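Local coordinates for protein glutathione transferase lambda1 (PDB 4PQH) that binds glutathione in a monomeric GST fold of the plant Lambda class and probably acts as a thiol transferase in detoxification, at residues A[22-33]-A[79-88]; A[37-45]-A[92-100]. All coordinates share one frame; numbering follows the deposited sequence. Where two conformers were deposited one is given.

Contact 1 of 2, residues A[22-33]-A[79-88]. With GSH (glutathione), chain C.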
loop_
_atom_site.group_PDB
_atom_site.type_symbol
_atom_site.label_atom_id
_atom_site.label_comp_id
_atom_site.label_asym_id
_atom_site.label_seq_id
_atom_site.Cartn_x
_atom_site.Cartn_y
_atom_site.Cartn_z
ATOM N N PRO A 22 11.048 12.547 18.744
ATOM C CA PRO A 22 11.438 13.864 18.258
ATOM C C PRO A 22 10.629 14.129 17.006
ATOM O O PRO A 22 10.413 13.219 16.210
ATOM C CB PRO A 22 12.912 13.680 17.901
ATOM C CG PRO A 22 13.368 12.523 18.719
ATOM C CD PRO A 22 12.185 11.613 18.814
ATOM N N VAL A 23 10.134 15.346 16.858
ATOM C CA VAL A 23 9.541 15.757 15.594
ATOM C C VAL A 23 10.381 16.841 14.928
ATOM O O VAL A 23 10.773 17.817 15.570
ATOM C CB VAL A 23 8.089 16.235 15.772
ATOM C CG1 VAL A 23 7.514 16.701 14.441
ATOM C CG2 VAL A 23 7.241 15.117 16.354
ATOM N N PHE A 24 10.665 16.643 13.645
ATOM C CA PHE A 24 11.474 17.568 12.853
ATOM C C PHE A 24 12.912 17.700 13.353
ATOM O O PHE A 24 13.477 18.791 13.346
ATOM C CB PHE A 24 10.809 18.947 12.752
ATOM C CG PHE A 24 9.540 18.956 11.942
ATOM C CD1 PHE A 24 9.228 17.899 11.103
ATOM C CD2 PHE A 24 8.665 20.028 12.015
ATOM C CE1 PHE A 24 8.064 17.909 10.356
ATOM C CE2 PHE A 24 7.500 20.044 11.269
ATOM C CZ PHE A 24 7.199 18.982 10.439
ATOM N N ASP A 25 13.503 16.587 13.774
ATOM C CA ASP A 25 14.903 16.583 14.194
ATOM C C ASP A 25 15.833 16.234 13.035
ATOM O O ASP A 25 17.047 16.149 13.205
ATOM C CB ASP A 25 15.117 15.608 15.355
ATOM C CG ASP A 25 14.935 14.157 14.944
ATOM O OD1 ASP A 25 14.324 13.900 13.888
ATOM O OD2 ASP A 25 15.397 13.267 15.688
ATOM N N GLY A 26 15.256 16.015 11.858
ATOM C CA GLY A 26 16.040 15.679 10.684
ATOM C C GLY A 26 15.922 14.227 10.262
ATOM O O GLY A 26 16.272 13.874 9.139
ATOM N N THR A 27 15.442 13.383 11.168
ATOM C CA THR A 27 15.190 11.980 10.856
ATOM C C THR A 27 13.890 11.850 10.073
ATOM O O THR A 27 12.903 12.521 10.383
ATOM C CB THR A 27 15.087 11.129 12.146
ATOM O OG1 THR A 27 16.377 11.026 12.759
ATOM C CG2 THR A 27 14.576 9.725 11.843
ATOM N N THR A 28 13.892 10.997 9.054
ATOM C CA THR A 28 12.676 10.705 8.307
ATOM C C THR A 28 11.879 9.610 9.017
ATOM O O THR A 28 12.413 8.545 9.330
ATOM C CB THR A 28 12.997 10.299 6.860
ATOM O OG1 THR A 28 13.705 11.372 6.223
ATOM C CG2 THR A 28 11.722 10.011 6.087
ATOM N N ARG A 29 10.607 9.885 9.295
ATOM C CA ARG A 29 9.749 8.927 9.983
ATOM C C ARG A 29 8.493 8.636 9.184
ATOM O O ARG A 29 7.842 9.550 8.679
ATOM C CB ARG A 29 9.366 9.450 11.367
ATOM C CG ARG A 29 10.547 9.614 12.296
ATOM C CD ARG A 29 10.140 10.154 13.657
ATOM N NE ARG A 29 11.310 10.249 14.522
ATOM C CZ ARG A 29 12.167 11.264 14.503
ATOM N NH1 ARG A 29 11.983 12.281 13.668
ATOM N NH2 ARG A 29 13.211 11.261 15.316
ATOM N N LEU A 30 8.161 7.353 9.072
ATOM C CA LEU A 30 6.934 6.922 8.431
ATOM C C LEU A 30 5.989 6.399 9.506
ATOM O O LEU A 30 6.240 5.356 10.114
ATOM C CB LEU A 30 7.232 5.830 7.409
ATOM C CG LEU A 30 6.021 5.135 6.790
ATOM C CD1 LEU A 30 5.129 6.126 6.056
ATOM C CD2 LEU A 30 6.457 4.005 5.872
ATOM N N TYR A 31 4.909 7.131 9.752
ATOM C CA TYR A 31 3.958 6.741 10.788
ATOM C C TYR A 31 2.938 5.779 10.213
ATOM O O TYR A 31 2.282 6.075 9.212
ATOM C CB TYR A 31 3.275 7.965 11.398
ATOM C CG TYR A 31 4.250 8.876 12.105
ATOM C CD1 TYR A 31 5.002 9.805 11.392
ATOM C CD2 TYR A 31 4.444 8.795 13.480
ATOM C CE1 TYR A 31 5.907 10.624 12.017
ATOM C CE2 TYR A 31 5.356 9.628 14.124
ATOM C CZ TYR A 31 6.080 10.544 13.382
ATOM O OH TYR A 31 6.994 11.376 13.988
ATOM N N ILE A 32 2.828 4.610 10.836
ATOM C CA ILE A 32 1.982 3.549 10.326
ATOM C C ILE A 32 1.193 2.882 11.442
ATOM O O ILE A 32 1.414 3.126 12.627
ATOM C CB ILE A 32 2.811 2.430 9.628
ATOM C CG1 ILE A 32 3.658 1.668 10.652
ATOM C CG2 ILE A 32 3.697 2.988 8.522
ATOM C CD1 ILE A 32 4.318 0.415 10.083
ATOM N N SER A 33 0.255 2.044 11.029
ATOM C CA SER A 33 -0.277 0.991 11.871
ATOM C C SER A 33 0.145 -0.285 11.168
ATOM O O SER A 33 0.078 -0.354 9.940
ATOM C CB SER A 33 -1.800 1.074 11.948
ATOM O OG SER A 33 -2.353 -0.147 12.403
ATOM N N VAL A 79 -3.283 7.312 9.641
ATOM C CA VAL A 79 -2.038 6.773 9.084
ATOM C C VAL A 79 -2.298 6.305 7.660
ATOM O O VAL A 79 -3.404 5.888 7.343
ATOM C CB VAL A 79 -1.469 5.603 9.930
ATOM C CG1 VAL A 79 -0.974 6.110 11.276
ATOM C CG2 VAL A 79 -2.505 4.490 10.102
ATOM N N PRO A 80 -1.278 6.362 6.784
ATOM C CA PRO A 80 0.102 6.790 7.031
ATOM C C PRO A 80 0.307 8.292 6.936
ATOM O O PRO A 80 -0.470 9.007 6.304
ATOM C CB PRO A 80 0.873 6.126 5.889
ATOM C CG PRO A 80 -0.115 6.116 4.768
ATOM C CD PRO A 80 -1.450 5.836 5.418
ATOM N N SER A 81 1.379 8.750 7.563
ATOM C CA SER A 81 1.915 10.072 7.297
ATOM C C SER A 81 3.438 9.962 7.269
ATOM O O SER A 81 4.018 9.064 7.891
ATOM C CB SER A 81 1.435 11.097 8.328
ATOM O OG SER A 81 1.982 10.855 9.610
ATOM N N LEU A 82 4.069 10.871 6.537
ATOM C CA LEU A 82 5.511 10.854 6.358
ATOM C C LEU A 82 6.080 12.181 6.812
ATOM O O LEU A 82 5.684 13.237 6.312
ATOM C CB LEU A 82 5.868 10.620 4.890
ATOM C CG LEU A 82 7.366 10.573 4.575
ATOM C CD1 LEU A 82 8.002 9.321 5.167
ATOM C CD2 LEU A 82 7.602 10.658 3.077
ATOM N N GLU A 83 6.998 12.110 7.774
ATOM C CA GLU A 83 7.739 13.257 8.263
ATOM C C GLU A 83 9.074 13.271 7.538
ATOM O O GLU A 83 9.886 12.354 7.690
ATOM C CB GLU A 83 7.960 13.108 9.766
ATOM C CG GLU A 83 8.816 14.175 10.404
ATOM C CD GLU A 83 9.206 13.812 11.824
ATOM O OE1 GLU A 83 8.573 12.899 12.393
ATOM O OE2 GLU A 83 10.147 14.427 12.368
ATOM N N HIS A 84 9.293 14.309 6.737
ATOM C CA HIS A 84 10.496 14.401 5.924
ATOM C C HIS A 84 10.746 15.864 5.596
ATOM O O HIS A 84 9.833 16.569 5.171
ATOM C CB HIS A 84 10.327 13.587 4.634
ATOM C CG HIS A 84 11.532 13.599 3.745
ATOM N ND1 HIS A 84 12.756 13.105 4.146
ATOM C CD2 HIS A 84 11.702 14.041 2.479
ATOM C CE1 HIS A 84 13.628 13.246 3.165
ATOM N NE2 HIS A 84 13.016 13.814 2.141
ATOM N N ASN A 85 11.979 16.317 5.810
ATOM C CA ASN A 85 12.373 17.690 5.495
ATOM C C ASN A 85 11.417 18.753 6.031
ATOM O O ASN A 85 10.964 19.621 5.282
ATOM C CB ASN A 85 12.548 17.874 3.984
ATOM C CG ASN A 85 13.743 17.123 3.437
ATOM O OD1 ASN A 85 14.659 16.763 4.177
ATOM N ND2 ASN A 85 13.744 16.890 2.132
ATOM N N ASN A 86 11.104 18.665 7.321
ATOM C CA ASN A 86 10.283 19.666 8.003
ATOM C C ASN A 86 8.865 19.805 7.452
ATOM O O ASN A 86 8.273 20.885 7.483
ATOM C CB ASN A 86 10.988 21.025 8.011
ATOM C CG ASN A 86 12.388 20.948 8.582
ATOM O OD1 ASN A 86 12.609 20.348 9.634
ATOM N ND2 ASN A 86 13.346 21.547 7.882
ATOM N N GLU A 87 8.327 18.707 6.942
ATOM C CA GLU A 87 6.939 18.676 6.520
ATOM C C GLU A 87 6.402 17.298 6.854
ATOM O O GLU A 87 7.104 16.304 6.692
ATOM C CB GLU A 87 6.816 18.956 5.016
ATOM C CG GLU A 87 5.376 19.031 4.503
ATOM C CD GLU A 87 5.290 19.287 3.003
ATOM O OE1 GLU A 87 6.302 19.717 2.407
ATOM O OE2 GLU A 87 4.207 19.055 2.420
ATOM N N VAL A 88 5.174 17.242 7.358
ATOM C CA VAL A 88 4.483 15.975 7.501
ATOM C C VAL A 88 3.399 15.935 6.438
ATOM O O VAL A 88 2.592 16.861 6.323
ATOM C CB VAL A 88 3.871 15.779 8.894
ATOM C CG1 VAL A 88 3.140 14.446 8.954
ATOM C CG2 VAL A 88 4.947 15.834 9.966
HETATM N N1 GSH C . -7.033 8.246 2.204
HETATM C CA1 GSH C . -6.118 7.850 3.258
HETATM C C1 GSH C . -4.887 7.310 2.589
HETATM O O11 GSH C . -4.976 6.877 1.420
HETATM O O12 GSH C . -3.794 7.315 3.184
HETATM C CB1 GSH C . -6.760 6.790 4.156
HETATM C CG1 GSH C . -5.967 6.523 5.434
HETATM C CD1 GSH C . -6.802 5.703 6.394
HETATM O OE1 GSH C . -8.181 5.557 6.148
HETATM N N2 GSH C . -6.206 5.147 7.451
HETATM C CA2 GSH C . -7.044 4.578 8.501
HETATM C C2 GSH C . -6.928 5.353 9.776
HETATM O O2 GSH C . -5.740 6.032 10.083
HETATM C CB2 GSH C . -6.668 3.137 8.809
HETATM S SG2 GSH C . -7.185 1.941 7.550
HETATM N N3 GSH C . -7.974 5.363 10.597
HETATM C CA3 GSH C . -7.865 6.038 11.877
HETATM C C3 GSH C . -8.941 7.080 12.052
HETATM O O31 GSH C . -9.070 7.673 13.145
HETATM O O32 GSH C . -9.707 7.372 11.108
HETATM O O HOH W 1 13.813 14.474 7.080
HETATM O O HOH W 2 12.410 14.914 11.185
#

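Contact 2 of 2, residues A[37-45]-A[92-100]. With GSH (glutathione), chain C.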
loop_
_atom_site.group_PDB
_atom_site.type_symbol
_atom_site.label_atom_id
_atom_site.label_comp_id
_atom_site.label_asym_id
_atom_site.label_seq_id
_atom_site.Cartn_x
_atom_site.Cartn_y
_atom_site.Cartn_z
ATOM N N PRO A 37 -3.850 -1.191 5.579
ATOM C CA PRO A 37 -3.405 -1.400 4.190
ATOM C C PRO A 37 -2.915 -0.125 3.489
ATOM O O PRO A 37 -2.034 -0.203 2.631
ATOM C CB PRO A 37 -4.659 -1.943 3.489
ATOM C CG PRO A 37 -5.815 -1.414 4.317
ATOM C CD PRO A 37 -5.308 -1.368 5.740
ATOM N N TYR A 38 -3.473 1.029 3.832
ATOM C CA TYR A 38 -3.004 2.280 3.249
ATOM C C TYR A 38 -1.561 2.544 3.651
ATOM O O TYR A 38 -0.727 2.938 2.823
ATOM C CB TYR A 38 -3.903 3.436 3.696
ATOM C CG TYR A 38 -5.320 3.277 3.221
ATOM C CD1 TYR A 38 -5.673 3.584 1.914
ATOM C CD2 TYR A 38 -6.308 2.809 4.076
ATOM C CE1 TYR A 38 -6.973 3.431 1.477
ATOM C CE2 TYR A 38 -7.599 2.654 3.647
ATOM C CZ TYR A 38 -7.931 2.966 2.356
ATOM O OH TYR A 38 -9.230 2.807 1.944
ATOM N N ALA A 39 -1.259 2.302 4.922
ATOM C CA ALA A 39 0.101 2.465 5.424
ATOM C C ALA A 39 1.037 1.421 4.815
ATOM O O ALA A 39 2.204 1.708 4.523
ATOM C CB ALA A 39 0.119 2.391 6.952
ATOM N N GLN A 40 0.522 0.212 4.610
ATOM C CA GLN A 40 1.323 -0.846 4.009
ATOM C C GLN A 40 1.810 -0.453 2.620
ATOM O O GLN A 40 2.930 -0.792 2.252
ATOM C CB GLN A 40 0.534 -2.151 3.944
ATOM C CG GLN A 40 1.405 -3.371 3.676
ATOM C CD GLN A 40 0.588 -4.626 3.439
ATOM O OE1 GLN A 40 -0.647 -4.599 3.523
ATOM N NE2 GLN A 40 1.265 -5.734 3.154
ATOM N N ARG A 41 0.991 0.261 1.848
ATOM C CA ARG A 41 1.435 0.772 0.543
ATOM C C ARG A 41 2.756 1.504 0.655
ATOM O O ARG A 41 3.667 1.308 -0.155
ATOM C CB ARG A 41 0.416 1.767 -0.012
ATOM C CG ARG A 41 -0.878 1.164 -0.525
ATOM C CD ARG A 41 -1.793 2.278 -1.026
ATOM N NE ARG A 41 -2.932 1.786 -1.803
ATOM C CZ ARG A 41 -4.073 2.448 -1.971
ATOM N NH1 ARG A 41 -4.258 3.631 -1.397
ATOM N NH2 ARG A 41 -5.030 1.920 -2.720
ATOM N N VAL A 42 2.861 2.348 1.667
ATOM C CA VAL A 42 4.017 3.220 1.808
ATOM C C VAL A 42 5.204 2.449 2.379
ATOM O O VAL A 42 6.353 2.646 1.977
ATOM C CB VAL A 42 3.678 4.456 2.684
ATOM C CG1 VAL A 42 4.778 5.487 2.576
ATOM C CG2 VAL A 42 2.357 5.078 2.226
ATOM N N TRP A 43 4.912 1.544 3.301
ATOM C CA TRP A 43 5.915 0.659 3.868
ATOM C C TRP A 43 6.550 -0.211 2.763
ATOM O O TRP A 43 7.780 -0.377 2.710
ATOM C CB TRP A 43 5.245 -0.193 4.940
ATOM C CG TRP A 43 6.114 -1.142 5.694
ATOM C CD1 TRP A 43 7.468 -1.308 5.594
ATOM C CD2 TRP A 43 5.667 -2.074 6.682
ATOM N NE1 TRP A 43 7.886 -2.290 6.471
ATOM C CE2 TRP A 43 6.795 -2.775 7.145
ATOM C CE3 TRP A 43 4.413 -2.375 7.227
ATOM C CZ2 TRP A 43 6.708 -3.770 8.121
ATOM C CZ3 TRP A 43 4.327 -3.365 8.195
ATOM C CH2 TRP A 43 5.468 -4.048 8.632
ATOM N N ILE A 44 5.722 -0.763 1.877
ATOM C CA ILE A 44 6.228 -1.539 0.739
ATOM C C ILE A 44 7.129 -0.675 -0.131
ATOM O O ILE A 44 8.191 -1.124 -0.570
ATOM C CB ILE A 44 5.088 -2.110 -0.136
ATOM C CG1 ILE A 44 4.240 -3.114 0.644
ATOM C CG2 ILE A 44 5.685 -2.783 -1.374
ATOM C CD1 ILE A 44 2.863 -3.314 0.040
ATOM N N THR A 45 6.725 0.562 -0.389
ATOM C CA THR A 45 7.527 1.465 -1.220
ATOM C C THR A 45 8.909 1.696 -0.620
ATOM O O THR A 45 9.927 1.567 -1.302
ATOM C CB THR A 45 6.795 2.790 -1.472
ATOM O OG1 THR A 45 5.545 2.509 -2.112
ATOM C CG2 THR A 45 7.621 3.689 -2.394
ATOM N N SER A 92 -1.808 8.020 1.249
ATOM C CA SER A 92 -0.968 6.905 0.800
ATOM C C SER A 92 -0.525 6.971 -0.664
ATOM O O SER A 92 0.646 6.724 -0.968
ATOM C CB SER A 92 -1.665 5.574 1.095
ATOM O OG SER A 92 -2.881 5.445 0.370
ATOM N N LEU A 93 -1.443 7.281 -1.571
ATOM C CA LEU A 93 -1.092 7.358 -2.992
ATOM C C LEU A 93 -0.141 8.507 -3.294
ATOM O O LEU A 93 0.776 8.365 -4.103
ATOM C CB LEU A 93 -2.344 7.453 -3.864
ATOM C CG LEU A 93 -3.219 6.203 -3.857
ATOM C CD1 LEU A 93 -4.454 6.434 -4.708
ATOM C CD2 LEU A 93 -2.419 4.999 -4.365
ATOM N N ASP A 94 -0.363 9.648 -2.651
ATOM C CA ASP A 94 0.559 10.769 -2.773
ATOM C C ASP A 94 1.927 10.367 -2.236
ATOM O O ASP A 94 2.957 10.677 -2.841
ATOM C CB ASP A 94 0.045 11.993 -2.012
ATOM C CG ASP A 94 -1.138 12.646 -2.688
ATOM O OD1 ASP A 94 -1.405 12.328 -3.867
ATOM O OD2 ASP A 94 -1.793 13.491 -2.043
ATOM N N LEU A 95 1.934 9.663 -1.108
ATOM C CA LEU A 95 3.178 9.310 -0.429
ATOM C C LEU A 95 4.035 8.304 -1.181
ATOM O O LEU A 95 5.257 8.425 -1.181
ATOM C CB LEU A 95 2.898 8.788 0.978
ATOM C CG LEU A 95 2.404 9.829 1.980
ATOM C CD1 LEU A 95 2.283 9.186 3.348
ATOM C CD2 LEU A 95 3.385 10.986 2.003
ATOM N N ILE A 96 3.422 7.299 -1.795
ATOM C CA ILE A 96 4.229 6.351 -2.556
ATOM C C ILE A 96 4.879 7.061 -3.749
ATOM O O ILE A 96 6.042 6.800 -4.069
ATOM C CB ILE A 96 3.455 5.065 -2.949
ATOM C CG1 ILE A 96 2.373 5.355 -3.991
ATOM C CG2 ILE A 96 2.894 4.379 -1.701
ATOM C CD1 ILE A 96 1.545 4.121 -4.366
ATOM N N LYS A 97 4.165 7.988 -4.380
ATOM C CA LYS A 97 4.757 8.784 -5.456
ATOM C C LYS A 97 5.866 9.697 -4.936
ATOM O O LYS A 97 6.925 9.830 -5.566
ATOM C CB LYS A 97 3.686 9.600 -6.186
ATOM C CG LYS A 97 2.705 8.767 -6.993
ATOM C CD LYS A 97 1.653 9.654 -7.631
ATOM C CE LYS A 97 0.652 8.843 -8.432
ATOM N NZ LYS A 97 -0.491 9.686 -8.878
ATOM N N TYR A 98 5.638 10.295 -3.773
ATOM C CA TYR A 98 6.601 11.201 -3.169
ATOM C C TYR A 98 7.894 10.483 -2.789
ATOM O O TYR A 98 8.987 10.945 -3.125
ATOM C CB TYR A 98 5.982 11.895 -1.948
ATOM C CG TYR A 98 6.949 12.841 -1.280
ATOM C CD1 TYR A 98 7.072 14.155 -1.709
ATOM C CD2 TYR A 98 7.760 12.410 -0.237
ATOM C CE1 TYR A 98 7.972 15.016 -1.107
ATOM C CE2 TYR A 98 8.655 13.257 0.366
ATOM C CZ TYR A 98 8.756 14.559 -0.066
ATOM O OH TYR A 98 9.647 15.407 0.547
ATOM N N ILE A 99 7.778 9.351 -2.103
ATOM C CA ILE A 99 8.962 8.591 -1.723
ATOM C C ILE A 99 9.731 8.135 -2.960
ATOM O O ILE A 99 10.961 8.221 -3.008
ATOM C CB ILE A 99 8.607 7.395 -0.813
ATOM C CG1 ILE A 99 8.214 7.916 0.571
ATOM C CG2 ILE A 99 9.791 6.424 -0.715
ATOM C CD1 ILE A 99 7.758 6.846 1.522
ATOM N N ASP A 100 8.998 7.696 -3.974
ATOM C CA ASP A 100 9.627 7.214 -5.192
ATOM C C ASP A 100 10.499 8.282 -5.842
ATOM O O ASP A 100 11.523 7.964 -6.453
ATOM C CB ASP A 100 8.567 6.736 -6.180
ATOM C CG ASP A 100 9.164 6.064 -7.401
ATOM O OD1 ASP A 100 10.126 5.268 -7.255
ATOM O OD2 ASP A 100 8.658 6.331 -8.512
HETATM N N1 GSH C . -7.033 8.246 2.204
HETATM C CA1 GSH C . -6.118 7.850 3.258
HETATM C C1 GSH C . -4.887 7.310 2.589
HETATM O O11 GSH C . -4.976 6.877 1.420
HETATM O O12 GSH C . -3.794 7.315 3.184
HETATM C CB1 GSH C . -6.760 6.790 4.156
HETATM C CG1 GSH C . -5.967 6.523 5.434
HETATM C CD1 GSH C . -6.802 5.703 6.394
HETATM O OE1 GSH C . -8.181 5.557 6.148
HETATM N N2 GSH C . -6.206 5.147 7.451
HETATM C CA2 GSH C . -7.044 4.578 8.501
HETATM C C2 GSH C . -6.928 5.353 9.776
HETATM O O2 GSH C . -5.740 6.032 10.083
HETATM C CB2 GSH C . -6.668 3.137 8.809
HETATM S SG2 GSH C . -7.185 1.941 7.550
HETATM N N3 GSH C . -7.974 5.363 10.597
HETATM C CA3 GSH C . -7.865 6.038 11.877
HETATM C C3 GSH C . -8.941 7.080 12.052
HETATM O O31 GSH C . -9.070 7.673 13.145
HETATM O O32 GSH C . -9.707 7.372 11.108
#

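Contact 1 of 2, residues A[22-33]-A[79-88]
Glu-83 reaches across to strand 28-32 and lies alongside Arg-29, both side chains pointing the same way, with the guanidinium and carboxylate planes 24° apart. Its CG is anti to the backbone N (chi1 175°) and the chain beyond is extended, which sets the carboxylate between three partners of segment 22-33. Tyr-31 OH donates to Glu-83 OE1 over 2.7 Å, nearly along the C-O axis, and the phenol ring is almost coplanar with the carboxylate. The backbone N of Phe-24 meets Glu-83 OE2 at 2.6 Å from above the carboxylate plane, while Arg-29 NH1 adds a weak, bent bond of 3.1 Å to the same OE2. Asp-25 takes the Arg-29 guanidinium end-on, through NH1 and NH2, and Asp-25, Arg-29 and Glu-83 form a salt-bridge network.

The two strands pair antiparallel in the sheet of the thioredoxin-like N-terminal domain, with Arg-29 and Glu-83 as a hydrogen-bonded pair. At the cis-proline end, Val-79 exchanges two backbone bonds with glutathione: Val-79 N to O2 of the ligand (2.8 Å), and ligand N2 to Val-79 O.

At the far end of the pairing the Phe-24 ring lies over the turn at Asn-85 and Asn-86, Asn-86 CA sitting 3.8 Å from its centroid in a CH-pi contact. Thr-28 OG1 and His-84 ND1 share a hydrogen bond of 2.9 Å, the hydroxyl lying at the ring edge, in its plane.

Contact 2 of 2, residues A[37-45]-A[92-100]
Ser-92 OG stands between its own backbone N and carbonyl carbon (chi1 63°), where the long side chain of Arg-41 comes to meet it. Arg-41 has CG anti to its carbonyl carbon (chi1 -73°) and runs extended to NE, so that NH1 arrives beside Ser-92 OG and donates to it over 2.9 Å, the oxygen lying in the guanidinium plane. Ser-92 OG in turn donates a hydrogen bond to the carboxylate oxygen O11 of glutathione, 2.7 Å away, and Ser-92 N donates to O12 of the same carboxylate at 2.9 Å. The first turn of helix 92-100 thus receives the ligand's gamma-glutamyl carboxylate, a GST feature, in a geometry in which Arg-41 would position the serine from the second shell. Leu-93 CD2 lies over one guanidinium face, and Arg-41 NE is bound by the carbonyl of Ala-174 in helix 170-190. With the Arg-41 guanidinium gone, as in an alanine at this position, the Ser-92 hydroxyl would probably be freer to turn away from the ligand, and a gap would be likely to open beside Leu-93.

In this thioredoxin-like domain the two helices run side by side, their axes 4° from parallel and 8.8 Å apart. Val-42 is a knob in the hole formed by Ser-92, Leu-95, Ile-96 and Ile-99; its CG1 presses on Ile-99 CD1 at 3.4 Å, tighter than usual van der Waals contact. One turn on, Thr-45 and Ile-96 cross at about a right angle, Ile-96 CG2 coming 3.3 Å from Thr-45 OG1, a hydroxyl that donates back to the carbonyl of Arg-41. At the ligand end, Tyr-38 lays one ring face over glutathione, with CB1 3.9 Å above the ring plane, and turns its edge to Ser-92 OG.

How the contacts relate
From the N terminus the chain enters strand 28-32, the first half of contact 1, and passes directly into helix 37-48, the first half of contact 2. It then forms strand 55-59 and helix 67-73 before strand 81-84 returns to close contact 1; strand 87-90 follows, and helix 92-102 closes contact 2. The segments alternate, so the two loops cross rather than nest. Contact 1 joins neighbouring strands of the sheet, and contact 2 joins two helices packed side by side on the face that carries Leu-30 and Leu-82. Leu-30 and Pro-80 meet Val-42, and His-84 meets Tyr-98 farther along. Both contacts reach the same glutathione, contact 1 bonding its cysteinyl backbone and contact 2 its gamma-glutamyl carboxylate.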